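Local coordinates for protein putative DD-carboxypeptidase TP_0574 (Treponema pallidum, PDB 1O75) that has zinc-stimulated carboxypeptidase activity, possibly as a D,D-carboxypeptidase that lowers peptidoglycan cross-linking, and binds penicillin, at residues Y17-A22 / Q27-L32; S136-M139 / E144-I147; L189-M192 / F198-R201; D364-A367 / P371-V374; T397-V400 / G406-R409. The protein carries 2 engineered substitutions. One frame throughout, in Å; residues are numbered along the deposited sequence.

Interaction 1. Residues Y17-A22 / Q27-L32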
# COMPACT_ATOMS: atom_id res chain seq x y z
N TYR B 17 8.15 -9.28 27.91
CA TYR B 17 9.22 -8.53 27.25
C TYR B 17 10.41 -8.35 28.20
O TYR B 17 11.57 -8.52 27.79
CB TYR B 17 8.70 -7.17 26.80
CG TYR B 17 7.86 -7.26 25.55
CD1 TYR B 17 8.40 -7.74 24.36
CD2 TYR B 17 6.55 -6.78 25.54
CE1 TYR B 17 7.67 -7.74 23.19
CE2 TYR B 17 5.80 -6.78 24.36
CZ TYR B 17 6.37 -7.26 23.19
OH TYR B 17 5.65 -7.24 22.02
N ALA B 18 10.15 -8.03 29.47
CA ALA B 18 11.26 -7.87 30.43
C ALA B 18 12.03 -9.18 30.63
O ALA B 18 13.28 -9.18 30.66
CB ALA B 18 10.75 -7.33 31.76
N ASP B 19 11.31 -10.30 30.77
CA ASP B 19 11.95 -11.61 30.94
C ASP B 19 12.84 -11.93 29.74
O ASP B 19 13.91 -12.55 29.88
CB ASP B 19 10.94 -12.77 30.98
CG ASP B 19 10.03 -12.77 32.20
OD1 ASP B 19 10.50 -12.44 33.31
OD2 ASP B 19 8.83 -13.14 32.02
N TYR B 20 12.37 -11.57 28.56
CA TYR B 20 13.13 -11.88 27.34
C TYR B 20 14.39 -11.02 27.19
O TYR B 20 15.47 -11.52 26.92
CB TYR B 20 12.24 -11.66 26.09
CG TYR B 20 12.91 -12.05 24.79
CD1 TYR B 20 13.80 -11.18 24.14
CD2 TYR B 20 12.74 -13.32 24.26
CE1 TYR B 20 14.50 -11.58 23.01
CE2 TYR B 20 13.45 -13.73 23.13
CZ TYR B 20 14.33 -12.86 22.52
OH TYR B 20 15.03 -13.27 21.42
N TRP B 21 14.24 -9.72 27.39
CA TRP B 21 15.36 -8.82 27.17
C TRP B 21 16.38 -8.74 28.29
O TRP B 21 17.51 -8.31 28.06
CB TRP B 21 14.82 -7.42 26.80
CG TRP B 21 14.28 -7.36 25.38
CD1 TRP B 21 12.95 -7.29 24.99
CD2 TRP B 21 15.04 -7.46 24.16
NE1 TRP B 21 12.86 -7.36 23.61
CE2 TRP B 21 14.12 -7.46 23.08
CE3 TRP B 21 16.42 -7.54 23.88
CZ2 TRP B 21 14.53 -7.54 21.75
CZ3 TRP B 21 16.82 -7.62 22.54
CH2 TRP B 21 15.88 -7.62 21.50
N ALA B 22 16.01 -9.15 29.50
CA ALA B 22 16.95 -9.10 30.63
C ALA B 22 18.29 -9.74 30.25
O ALA B 22 19.35 -9.13 30.40
CB ALA B 22 16.36 -9.82 31.83
N GLN B 27 20.90 -7.31 31.93
CA GLN B 27 20.25 -6.55 33.00
C GLN B 27 19.39 -7.52 33.80
O GLN B 27 19.59 -8.73 33.75
CB GLN B 27 19.37 -5.45 32.40
CG GLN B 27 20.12 -4.37 31.63
CD GLN B 27 21.00 -3.52 32.52
OE1 GLN B 27 20.75 -3.41 33.73
NE2 GLN B 27 22.02 -2.89 31.93
N SER B 28 18.45 -7.00 34.59
CA SER B 28 17.56 -7.90 35.34
C SER B 28 16.13 -7.54 34.96
O SER B 28 15.86 -6.43 34.49
CB SER B 28 17.70 -7.73 36.85
OG SER B 28 17.19 -6.48 37.27
N ARG B 29 15.21 -8.47 35.16
CA ARG B 29 13.82 -8.20 34.83
C ARG B 29 13.32 -6.93 35.51
O ARG B 29 12.74 -6.05 34.87
CB ARG B 29 12.94 -9.38 35.21
CG ARG B 29 11.45 -9.15 34.94
CD ARG B 29 10.64 -10.44 35.09
NE ARG B 29 10.89 -11.08 36.37
CZ ARG B 29 10.67 -10.48 37.54
NH1 ARG B 29 10.19 -9.25 37.56
NH2 ARG B 29 10.94 -11.11 38.67
N ASP B 30 13.60 -6.81 36.81
CA ASP B 30 13.12 -5.65 37.56
C ASP B 30 13.62 -4.32 37.07
O ASP B 30 12.90 -3.32 37.11
CB ASP B 30 13.42 -5.84 39.05
CG ASP B 30 12.63 -7.00 39.63
OD1 ASP B 30 11.42 -7.08 39.33
OD2 ASP B 30 13.20 -7.82 40.38
N VAL B 31 14.86 -4.31 36.60
CA VAL B 31 15.42 -3.08 36.05
C VAL B 31 14.73 -2.73 34.73
O VAL B 31 14.65 -1.56 34.35
CB VAL B 31 16.94 -3.25 35.84
CG1 VAL B 31 17.43 -2.33 34.74
CG2 VAL B 31 17.64 -2.99 37.17
N LEU B 32 14.22 -3.74 34.03
CA LEU B 32 13.55 -3.48 32.75
C LEU B 32 12.05 -3.17 32.91
O LEU B 32 11.34 -2.93 31.92
CB LEU B 32 13.77 -4.67 31.82
CG LEU B 32 15.22 -4.93 31.39
CD1 LEU B 32 15.25 -6.01 30.33
CD2 LEU B 32 15.85 -3.63 30.88

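Interaction 2. Residues S136-M139 / E144-I147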
# COMPACT_ATOMS: atom_id res chain seq x y z
N SER B 136 -12.77 -5.84 14.83
CA SER B 136 -12.97 -4.59 15.53
C SER B 136 -13.76 -4.88 16.82
O SER B 136 -14.01 -3.99 17.61
CB SER B 136 -13.71 -3.61 14.63
OG SER B 136 -14.84 -4.25 14.08
N SER B 137 -14.13 -6.13 17.02
CA SER B 137 -14.89 -6.51 18.22
C SER B 137 -14.64 -7.97 18.54
O SER B 137 -14.00 -8.67 17.76
CB SER B 137 -16.40 -6.30 17.96
OG SER B 137 -16.86 -7.27 17.02
N PHE B 138 -15.15 -8.41 19.69
CA PHE B 138 -15.02 -9.80 20.11
C PHE B 138 -16.29 -10.24 20.87
O PHE B 138 -17.05 -9.40 21.34
CB PHE B 138 -13.76 -10.00 20.98
CG PHE B 138 -13.77 -9.21 22.27
CD1 PHE B 138 -14.33 -9.76 23.42
CD2 PHE B 138 -13.21 -7.94 22.33
CE1 PHE B 138 -14.33 -9.05 24.62
CE2 PHE B 138 -13.19 -7.22 23.52
CZ PHE B 138 -13.76 -7.77 24.66
N MET B 139 -16.49 -11.55 20.98
CA MET B 139 -17.66 -12.10 21.66
C MET B 139 -17.38 -12.68 23.05
O MET B 139 -16.43 -13.43 23.24
CB MET B 139 -18.27 -13.23 20.83
CG MET B 139 -18.76 -12.84 19.46
SD MET B 139 -20.11 -11.70 19.53
CE MET B 139 -20.21 -11.23 17.77
N GLU B 144 -21.40 -9.01 22.23
CA GLU B 144 -20.30 -8.42 21.47
C GLU B 144 -19.78 -7.13 22.08
O GLU B 144 -20.54 -6.30 22.59
CB GLU B 144 -20.77 -8.18 20.02
CG GLU B 144 -19.68 -7.72 19.05
CD GLU B 144 -20.22 -7.43 17.66
OE1 GLU B 144 -21.45 -7.43 17.50
OE2 GLU B 144 -19.42 -7.20 16.73
N TYR B 145 -18.46 -6.95 22.00
CA TYR B 145 -17.80 -5.77 22.54
C TYR B 145 -16.85 -5.20 21.50
O TYR B 145 -16.12 -5.94 20.88
CB TYR B 145 -17.01 -6.15 23.79
CG TYR B 145 -17.87 -6.61 24.95
CD1 TYR B 145 -18.37 -5.69 25.87
CD2 TYR B 145 -18.20 -7.95 25.10
CE1 TYR B 145 -19.18 -6.10 26.92
CE2 TYR B 145 -19.01 -8.37 26.14
CZ TYR B 145 -19.50 -7.44 27.04
OH TYR B 145 -20.31 -7.85 28.07
N LYS B 146 -16.88 -3.89 21.32
CA LYS B 146 -16.01 -3.21 20.37
C LYS B 146 -14.64 -2.97 21.04
O LYS B 146 -14.56 -2.31 22.07
CB LYS B 146 -16.61 -1.86 19.98
CG LYS B 146 -15.72 -1.00 19.07
CD LYS B 146 -16.43 0.31 18.76
CE LYS B 146 -15.49 1.49 18.61
NZ LYS B 146 -15.20 1.84 17.19
N ILE B 147 -13.59 -3.52 20.43
CA ILE B 147 -12.23 -3.37 20.96
C ILE B 147 -11.85 -1.90 21.14
O ILE B 147 -12.04 -1.09 20.24
CB ILE B 147 -11.22 -4.06 20.03
CG1 ILE B 147 -11.46 -5.57 20.08
CG2 ILE B 147 -9.76 -3.70 20.44
CD1 ILE B 147 -10.71 -6.39 19.04

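Interaction 3. Residues L189-M192 / F198-R201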
# COMPACT_ATOMS: atom_id res chain seq x y z
N LEU B 189 18.00 -19.90 20.90
CA LEU B 189 17.79 -20.65 22.13
C LEU B 189 18.24 -19.87 23.35
O LEU B 189 19.36 -19.38 23.38
CB LEU B 189 18.56 -21.97 22.08
CG LEU B 189 18.30 -23.00 23.19
CD1 LEU B 189 16.97 -23.71 22.93
CD2 LEU B 189 19.45 -24.02 23.21
N LYS B 190 17.37 -19.75 24.35
CA LYS B 190 17.71 -19.06 25.60
C LYS B 190 17.65 -20.11 26.71
O LYS B 190 16.72 -20.92 26.76
CB LYS B 190 16.71 -17.94 25.91
CG LYS B 190 16.75 -16.76 24.94
CD LYS B 190 15.55 -15.86 25.20
CE LYS B 190 15.91 -14.42 25.30
NZ LYS B 190 16.70 -14.09 26.49
N THR B 191 18.63 -20.09 27.60
CA THR B 191 18.69 -21.08 28.68
C THR B 191 18.14 -20.58 30.00
O THR B 191 18.49 -19.50 30.49
CB THR B 191 20.16 -21.57 28.83
OG1 THR B 191 20.56 -22.16 27.58
CG2 THR B 191 20.30 -22.60 29.97
N MET B 192 17.23 -21.35 30.59
CA MET B 192 16.66 -20.93 31.87
C MET B 192 17.80 -21.04 32.88
O MET B 192 18.41 -22.10 33.00
CB MET B 192 15.50 -21.84 32.26
CG MET B 192 14.69 -21.31 33.41
SD MET B 192 13.15 -22.23 33.65
CE MET B 192 12.33 -21.19 34.79
N PHE B 198 16.21 -16.09 32.32
CA PHE B 198 16.74 -16.81 31.17
C PHE B 198 17.94 -16.07 30.60
O PHE B 198 18.04 -14.85 30.69
CB PHE B 198 15.67 -16.94 30.07
CG PHE B 198 14.47 -17.77 30.49
CD1 PHE B 198 13.50 -17.23 31.34
CD2 PHE B 198 14.32 -19.08 30.04
CE1 PHE B 198 12.39 -18.00 31.74
CE2 PHE B 198 13.23 -19.85 30.42
CZ PHE B 198 12.26 -19.30 31.27
N SER B 199 18.85 -16.84 30.00
CA SER B 199 20.08 -16.30 29.43
C SER B 199 19.87 -15.60 28.10
O SER B 199 18.78 -15.65 27.51
CB SER B 199 21.04 -17.44 29.19
OG SER B 199 20.68 -18.13 28.00
N ALA B 200 20.95 -14.96 27.63
CA ALA B 200 20.94 -14.32 26.32
C ALA B 200 20.79 -15.49 25.36
O ALA B 200 21.23 -16.60 25.65
CB ALA B 200 22.29 -13.61 26.05
N ARG B 201 20.18 -15.23 24.20
CA ARG B 201 19.95 -16.25 23.19
C ARG B 201 21.25 -16.67 22.51
O ARG B 201 22.18 -15.88 22.38
CB ARG B 201 18.96 -15.71 22.13
CG ARG B 201 19.50 -14.48 21.34
CD ARG B 201 18.35 -13.74 20.59
NE ARG B 201 17.80 -14.57 19.51
CZ ARG B 201 18.29 -14.56 18.27
NH1 ARG B 201 19.31 -13.77 17.96
NH2 ARG B 201 17.76 -15.35 17.35
O HOH W 1 16.59 -13.23 29.06

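Interaction 4. Residues D364-A367 / P371-V374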
# COMPACT_ATOMS: atom_id res chain seq x y z
N ASP B 364 7.55 17.09 -1.51
CA ASP B 364 6.30 16.46 -1.91
C ASP B 364 5.30 17.52 -1.46
O ASP B 364 5.60 18.30 -0.55
CB ASP B 364 6.01 15.16 -1.14
CG ASP B 364 6.94 14.01 -1.52
OD1 ASP B 364 7.44 13.98 -2.66
OD2 ASP B 364 7.14 13.13 -0.66
N VAL B 365 4.13 17.57 -2.08
CA VAL B 365 3.12 18.53 -1.67
C VAL B 365 1.78 17.86 -1.85
O VAL B 365 1.48 17.35 -2.94
CB VAL B 365 3.14 19.82 -2.50
CG1 VAL B 365 2.04 20.75 -2.00
CG2 VAL B 365 4.51 20.49 -2.40
N PHE B 366 0.98 17.83 -0.79
CA PHE B 366 -0.32 17.19 -0.86
C PHE B 366 -1.28 17.73 0.18
O PHE B 366 -0.86 18.08 1.29
CB PHE B 366 -0.15 15.67 -0.68
CG PHE B 366 0.50 15.27 0.61
CD1 PHE B 366 -0.26 15.09 1.77
CD2 PHE B 366 1.88 15.08 0.68
CE1 PHE B 366 0.35 14.72 2.98
CE2 PHE B 366 2.49 14.71 1.88
CZ PHE B 366 1.72 14.53 3.03
N ALA B 367 -2.55 17.82 -0.18
CA ALA B 367 -3.57 18.30 0.75
C ALA B 367 -3.87 17.14 1.69
O ALA B 367 -3.87 15.98 1.27
CB ALA B 367 -4.81 18.72 -0.00
N PRO B 371 -4.32 12.95 -3.00
CA PRO B 371 -3.15 12.45 -3.73
C PRO B 371 -2.15 13.59 -3.84
O PRO B 371 -2.53 14.75 -3.79
CB PRO B 371 -3.72 12.06 -5.09
CG PRO B 371 -5.15 11.71 -4.78
CD PRO B 371 -5.54 12.79 -3.81
N LYS B 372 -0.87 13.27 -4.01
CA LYS B 372 0.17 14.28 -4.12
C LYS B 372 0.04 15.11 -5.38
O LYS B 372 -0.24 14.58 -6.46
CB LYS B 372 1.56 13.62 -4.12
CG LYS B 372 1.99 13.02 -2.80
CD LYS B 372 3.31 12.28 -2.92
CE LYS B 372 3.70 11.62 -1.60
NZ LYS B 372 4.91 10.75 -1.74
N LEU B 373 0.23 16.42 -5.25
CA LEU B 373 0.17 17.31 -6.40
C LEU B 373 1.60 17.42 -6.92
O LEU B 373 1.83 17.57 -8.11
CB LEU B 373 -0.31 18.71 -5.99
CG LEU B 373 -1.66 18.86 -5.28
CD1 LEU B 373 -2.04 20.33 -5.31
CD2 LEU B 373 -2.74 18.02 -5.97
N VAL B 374 2.54 17.32 -5.99
CA VAL B 374 3.97 17.41 -6.29
C VAL B 374 4.68 16.20 -5.68
O VAL B 374 4.55 15.94 -4.48
CB VAL B 374 4.55 18.71 -5.69
CG1 VAL B 374 6.04 18.76 -5.86
CG2 VAL B 374 3.89 19.92 -6.35
O HOH W 2 -3.09 17.11 -2.84

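Interaction 5. Residues T397-V400 / G406-R409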
# COMPACT_ATOMS: atom_id res chain seq x y z
N THR B 397 0.25 20.05 2.79
CA THR B 397 1.36 19.55 3.58
C THR B 397 2.53 19.57 2.61
O THR B 397 2.39 19.16 1.45
CB THR B 397 1.13 18.10 4.05
OG1 THR B 397 0.02 18.06 4.95
CG2 THR B 397 2.37 17.55 4.75
N VAL B 398 3.67 20.08 3.08
CA VAL B 398 4.89 20.14 2.28
C VAL B 398 5.98 19.40 3.03
O VAL B 398 6.38 19.79 4.13
CB VAL B 398 5.39 21.59 2.06
CG1 VAL B 398 6.62 21.57 1.15
CG2 VAL B 398 4.29 22.44 1.46
N GLU B 399 6.47 18.31 2.44
CA GLU B 399 7.54 17.56 3.07
C GLU B 399 8.83 17.91 2.35
O GLU B 399 8.90 17.89 1.12
CB GLU B 399 7.29 16.05 2.98
CG GLU B 399 8.45 15.25 3.56
CD GLU B 399 8.17 13.76 3.65
OE1 GLU B 399 7.19 13.38 4.32
OE2 GLU B 399 8.93 12.98 3.05
N VAL B 400 9.85 18.23 3.13
CA VAL B 400 11.14 18.57 2.56
C VAL B 400 12.17 17.54 2.98
O VAL B 400 12.39 17.34 4.17
CB VAL B 400 11.63 19.96 3.03
CG1 VAL B 400 13.02 20.24 2.47
CG2 VAL B 400 10.64 21.02 2.57
N GLY B 406 17.22 14.72 8.63
CA GLY B 406 15.95 14.03 8.57
C GLY B 406 14.97 14.94 7.86
O GLY B 406 15.10 16.16 7.91
N SER B 407 13.98 14.36 7.19
CA SER B 407 13.00 15.16 6.47
C SER B 407 12.17 16.03 7.41
O SER B 407 12.10 15.78 8.62
CB SER B 407 12.09 14.25 5.65
OG SER B 407 11.51 13.28 6.49
N VAL B 408 11.55 17.05 6.85
CA VAL B 408 10.71 17.96 7.62
C VAL B 408 9.40 18.18 6.87
O VAL B 408 9.40 18.28 5.65
CB VAL B 408 11.40 19.32 7.81
CG1 VAL B 408 10.39 20.36 8.25
CG2 VAL B 408 12.49 19.20 8.86
N ARG B 409 8.29 18.22 7.59
CA ARG B 409 7.03 18.50 6.93
C ARG B 409 6.31 19.62 7.65
O ARG B 409 6.33 19.71 8.88
CB ARG B 409 6.15 17.25 6.81
CG ARG B 409 5.87 16.50 8.08
CD ARG B 409 4.86 15.39 7.79
NE ARG B 409 5.28 14.50 6.71
CZ ARG B 409 4.51 13.55 6.18
NH1 ARG B 409 3.27 13.37 6.63
NH2 ARG B 409 4.97 12.78 5.21

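Interaction 1. Residues Y17-A22 / Q27-L32
Helix 17-25 is flanked by the chain that doubles back from it, and A18 and A22 meet L32 and R29 at this helix-turn. The L32 side chain is the wedge: with its CG opposite the carbonyl carbon (chi1 -65°), branch CD1 comes to 3.3 Å from A22 N and 3.8 Å from W21 CB. Its base also touches the helix, L32 CB lying 4.0 Å from A18 CB. The A18 methyl is covered in addition by the R29 stem, A18 CB to R29 CG being 3.7 Å. Past the leucine, at the end of the helix segment, one backbone bond closes the return: Q27 N donates to A22 O over 2.8 Å and is nearly straight at 168°, a link spanning five residues. D19 and R29 run alongside each other, but their salt bridge is long and the position of the carboxylate oxygen doubtful. R29 NH1 also pairs with D30 OD1 at 3.1 Å, with poor hydrogen-bond geometry; D19, R29 and D30 thus form a salt-bridge network, its D19 end uncertain. The returning chain is itself shaped by S28, whose OG accepts from V31 N at 3.3 Å. Away from this contact, Y17 and Y20 pack on strand 143-163 and W21 meets F50. Small alanines on the helix, a leucine wedged against them and an ST motif at S28 mark a chain reversal, from helix 17-25 into a loop with a short helical turn, in the Tp47 domain a.

Interaction 2. Residues S136-M139 / E144-I147
F138 holds its CG between the backbone N and the carbonyl carbon (chi1 62°), which swings the ring back under the partner strand until Y145 CB lies over its face. E144, by contrast, runs out straight with CG opposite the backbone N (chi1 -173°), and this carries its carboxylate across to S137. The F138 ring is touched twice: Y145 CB stands 4.0 Å from the ring centroid in a CH-pi contact, and I147 CG1 approaches the ring edge in its plane, 3.7 Å from F138 CD2. The two aromatic rings are only 25° from parallel but slid so far past each other that this is no true stack. On the face that carries S137, M139 and E144, S137 OG donates to E144 OE2 over 2.6 Å, OE2 accepting through its anti lone pair, the one away from the other carboxylate oxygen. The same oxygen is paired with K81, which probably favours the charged carboxylate. M139 bends over the glutamate stem, its SD 3.6 Å from E144 CB. Backbone bonds bind F138 and Y145 to each other in both directions, each 2.9 Å from N to O, and I147 N reaches S136 O at the open end. Y95 takes up the S136 hydroxyl, while K146 NZ bonds to S375 O of the second subunit. The two strands form an antiparallel beta hairpin whose second strand is also bonded to strand 69-85 in the large mixed sheet.

Interaction 3. Residues L189-M192 / F198-R201
A side-chain hydroxyl takes the place of a backbone carbonyl here: T191 N donates to S199 OG, at 2.9 Å, where a regular antiparallel pair would offer a main-chain oxygen. The reciprocal bond is ordinary, S199 N to T191 O at 2.7 Å. S199 OG sits between its own backbone N and carbonyl carbon (chi1 79°), which turns it toward T191, and it donates a hydrogen bond to A200 O, from above that carbonyl's plane. The S199 carbonyl is thereby left to K190, whose chain bends at its far end so that NZ reaches S199 O at 2.8 Å. A water, 2.7 Å from K190 NZ, carries the link on to F198 O. This buried ammonium also meets the carbonyl of Y20, and its charge is probably balanced by the E24 carboxylate, with which it forms a salt bridge. Farther along, M192 and F198 form a non-hydrogen-bonded pair. M192 is extended and lays its CG over one face of the F198 ring, 4.0 Å from the centroid, while SD comes in obliquely as a Met-aromatic contact. M192 CB lies 3.5 Å from F198 CE2. R201 sends its guanidinium to a salt bridge with D324, but R201 CB rests 3.7 Å from K190 CG. Strand 190-194 runs parallel to strand 143-163; M192 packs on helix 167-173, F198 meets F174 edge-to-face, and K190 makes a cation-pi contact with Y20 of helix 17-25.

Interaction 4. Residues D364-A367 / P371-V374
V365 O is gripped by two successive amides, L373 N at 2.8 Å and V374 N at 3.2 Å. The first approaches nearly along the C=O axis and the second on a lone pair in the carbonyl plane, so one acceptor serves two donors. In return V365 N donates to V374 O over 2.9 Å. Beneath these bonds the V365 and V374 side chains run alongside each other in the same direction, with V365 CB 3.7 Å from V374 CB. On the other side K372 runs fully extended alongside F366; K372 CG is 4.0 Å from F366 CD2, neither squarely over the ring nor at its edge. The extension carries K372 NZ to D364, where it makes a weak salt bridge of 3.4 Å to D364 OD2. L373 and V374 thus stand together against the single residue V365, a classic beta bulge, and the chain turns a corner there in the hairpin of strands 362-367 and 372-378. Toward the hairpin's turn a water bridges the two chains, accepting from A367 N at 2.8 Å and donating to P371 O at 2.6 Å. The aspartate is held by more than the lysine: OD1 accepts from D376 N and OD2 is paired with R401, which together probably fix the carboxylate and keep it charged. V374 is backed by L386, A388 and F390, and V365 also touches F390. F366 leans on T397 and L373 on Y396 of strand 396-401. Farther out, P371 packs on H222 of the second subunit and L373 on F225 of the second subunit.

Interaction 5. Residues T397-V400 / G406-R409
E399 OE1 meets the guanidinium of R409 at its edge, close to the plane of that group, while the carboxylate is turned 38° from it. R409 NH2 donates to E399 OE1 in a nearly straight bond (168°); the modelled 2.5 Å is too short to be taken literally, so the detail is doubtful. NE gives only a weak second bond to the same oxygen, 3.3 Å from R409 NE to E399 OE1, so one carboxylate oxygen takes both. The other, OE2, is paired with R401; two arginines therefore share this glutamate, probably favouring its charged form. R409 starts with CG between the backbone N and the carbonyl carbon (chi1 54°) and bends again at chi3, which folds the guanidinium back over the neighbouring strand, where the extended E399 meets it. Behind the ion pair the backbones are joined through V400 and V408 in both directions: V400 N to V408 O is 2.6 Å, and V408 N to V400 O is 2.8 Å. Weaker C-H contacts fill the intervals, with R409 CA 3.2 Å from V398 O and S407 CA 3.2 Å from V400 O. The S407 CB also lies against that carbonyl, 3.4 Å from V400 O. R409 further touches F366 and H222. Strand 396-401 lies between strands 362-367 and 408-412, the latter outermost in this antiparallel sheet, and V398 and V400 turn their side chains to I341 of strand 340-344.

In the fold
The five contacts follow one another along the chain without interlacing. Interactions 1 and 3 lie close, their centres about 12 Å apart, and touch where K190 meets Y20, so helix 17-25 and strand 190-194 are tied together. Interaction 2 sits on the same large mixed sheet as interaction 3, yet its centre is about 37 Å away, at the N-terminal end of the long strand 143-163, whose later residues pair with strand 190-194. Interactions 4 and 5 form a second pair, also with centres about 12 Å apart: strands 362-367 and 396-401 are neighbours in one four-stranded sheet. Interaction 4 is about 45 Å from interaction 1 between centres, consistent with a multidomain protein.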